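Local coordinates for phenylalanine ammonia-lyase (Rhodosporidium toruloides, PDB 1Y2M) that catalyses the non-oxidative deamination of L-phenylalanine and L-tyrosine to trans-cinnamic and p-coumaric acid, the entry step of phenylpropanoid metabolism, at the interface of chains A and B. Sequence-based numbering; all coordinates share one arbitrary frame. Chains: chain A/B, Phenylalanine ammonia-lyase.

The interface of chains A and B. Residues chain A 464, 678, 680-681, 691; chain B 136-137.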
loop_
_atom_site.group_PDB
_atom_site.type_symbol
_atom_site.label_atom_id
_atom_site.label_comp_id
_atom_site.label_asym_id
_atom_site.label_seq_id
_atom_site.Cartn_x
_atom_site.Cartn_y
_atom_site.Cartn_z
ATOM N N SER A 464 -20.364 34.371 4.126
ATOM C CA SER A 464 -20.911 33.108 3.591
ATOM C C SER A 464 -19.794 32.322 2.911
ATOM O O SER A 464 -19.209 32.810 1.956
ATOM C CB SER A 464 -22.036 33.380 2.586
ATOM O OG SER A 464 -22.602 32.180 2.060
ATOM N N ARG A 678 -28.948 27.187 -1.887
ATOM C CA ARG A 678 -28.812 27.710 -0.529
ATOM C C ARG A 678 -28.442 29.163 -0.608
ATOM O O ARG A 678 -27.427 29.524 -1.218
ATOM C CB ARG A 678 -27.734 26.984 0.269
ATOM C CG ARG A 678 -27.827 27.216 1.749
ATOM C CD ARG A 678 -26.659 26.642 2.507
ATOM N NE ARG A 678 -26.921 26.752 3.936
ATOM C CZ ARG A 678 -27.625 25.883 4.662
ATOM N NH1 ARG A 678 -28.106 24.774 4.122
ATOM N NH2 ARG A 678 -27.838 26.164 5.944
ATOM N N GLY A 680 -27.955 31.376 2.083
ATOM C CA GLY A 680 -26.982 31.798 3.102
ATOM C C GLY A 680 -27.611 32.110 4.453
ATOM O O GLY A 680 -28.472 33.003 4.554
ATOM N N ASP A 681 -27.166 31.419 5.494
ATOM C CA ASP A 681 -27.745 31.626 6.845
ATOM C C ASP A 681 -27.690 33.082 7.336
ATOM O O ASP A 681 -28.633 33.576 7.996
ATOM C CB ASP A 681 -27.030 30.770 7.882
ATOM C CG ASP A 681 -27.363 29.280 7.791
ATOM O OD1 ASP A 681 -28.146 28.837 6.918
ATOM O OD2 ASP A 681 -26.795 28.543 8.641
ATOM N N ILE A 691 -26.318 22.074 5.317
ATOM C CA ILE A 691 -25.742 21.594 4.056
ATOM C C ILE A 691 -25.627 20.059 4.116
ATOM O O ILE A 691 -26.030 19.328 3.166
ATOM C CB ILE A 691 -24.386 22.231 3.884
ATOM C CG1 ILE A 691 -24.521 23.734 3.630
ATOM C CG2 ILE A 691 -23.629 21.543 2.777
ATOM C CD1 ILE A 691 -23.242 24.519 3.801
ATOM N N GLU B 136 -22.007 27.208 9.666
ATOM C CA GLU B 136 -22.860 26.902 8.524
ATOM C C GLU B 136 -22.129 25.999 7.545
ATOM O O GLU B 136 -22.611 24.918 7.217
ATOM C CB GLU B 136 -23.297 28.190 7.809
ATOM C CG GLU B 136 -24.182 27.933 6.596
ATOM C CD GLU B 136 -24.409 29.147 5.717
ATOM O OE1 GLU B 136 -23.652 30.158 5.814
ATOM O OE2 GLU B 136 -25.378 29.113 4.900
ATOM N N HIS B 137 -20.954 26.438 7.103
ATOM C CA HIS B 137 -20.240 25.705 6.058
ATOM C C HIS B 137 -19.609 24.397 6.515
ATOM O O HIS B 137 -19.363 23.488 5.681
ATOM C CB HIS B 137 -19.255 26.603 5.316
ATOM C CG HIS B 137 -17.922 26.791 5.995
ATOM N ND1 HIS B 137 -17.717 27.732 6.989
ATOM C CD2 HIS B 137 -16.712 26.224 5.761
ATOM C CE1 HIS B 137 -16.450 27.689 7.366
ATOM N NE2 HIS B 137 -15.820 26.791 6.636
HETATM O O HOH W 1 -25.352 24.241 7.167
HETATM O O HOH W 2 -23.945 29.786 2.551
#
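The delta-methyl CD1 of A:Ile691 lies 3.9 Å from CA of B:His137 and also meets the backbone carbonyl of B:Glu136, so the tip of the branch touches main chain near the end of helix 126-138. The site belongs to the subunit interface of a PAL/histidase-family homotetramer, a dimer of dimers, and recurs with the chains exchanged. CG1 of A:Ile691 is anti to its carbonyl carbon (chi1 -69°), which carries CD1 toward chain B from the first residue of helix 691-703. At that same residue the backbone N reaches the B:Glu136 carbonyl O through a water.

Beyond this small apolar contact the interface turns polar around the side chain of B:Glu136. With CG anti to the backbone N (chi1 179°) and the chain extended beyond it, its carboxylate is delivered to the segment 678-681. There OE2 accepts direct hydrogen bonds from A:Arg678 and A:Asp681. NE of A:Arg678 donates to the anti lone pair of B:Glu136 OE2 at 3.0 Å, with the oxygen nearly in the guanidinium plane, and the pair is also a salt bridge. The backbone N of A:Asp681, at the start of helix 681-684, lies 3.0 Å from B:Glu136 OE2 but comes from above the carboxylate plane; this helix start may add to the stabilisation of the negative charge. A water 2.8 Å from B:Glu136 OE2 links it to the hydroxyl OG of A:Ser464.

The carboxylates of A:Asp681 and B:Glu136 stack with their planes 18° apart, A:Asp681 CG to B:Glu136 CD 3.6 Å. Their likely repulsion is probably offset by A:Arg678, whose NH2 makes a bent hydrogen bond and salt bridge to A:Asp681 OD1 at 2.9 Å, tilted from the guanidinium plane, while NE holds B:Glu136; the guanidinium thus bridges both acids and is itself steadied from within chain A. An alanine in place of B:Glu136 would probably leave A:Arg678 NE and the A:Asp681 amide without their acceptor and open a gap beside the aspartate carboxylate.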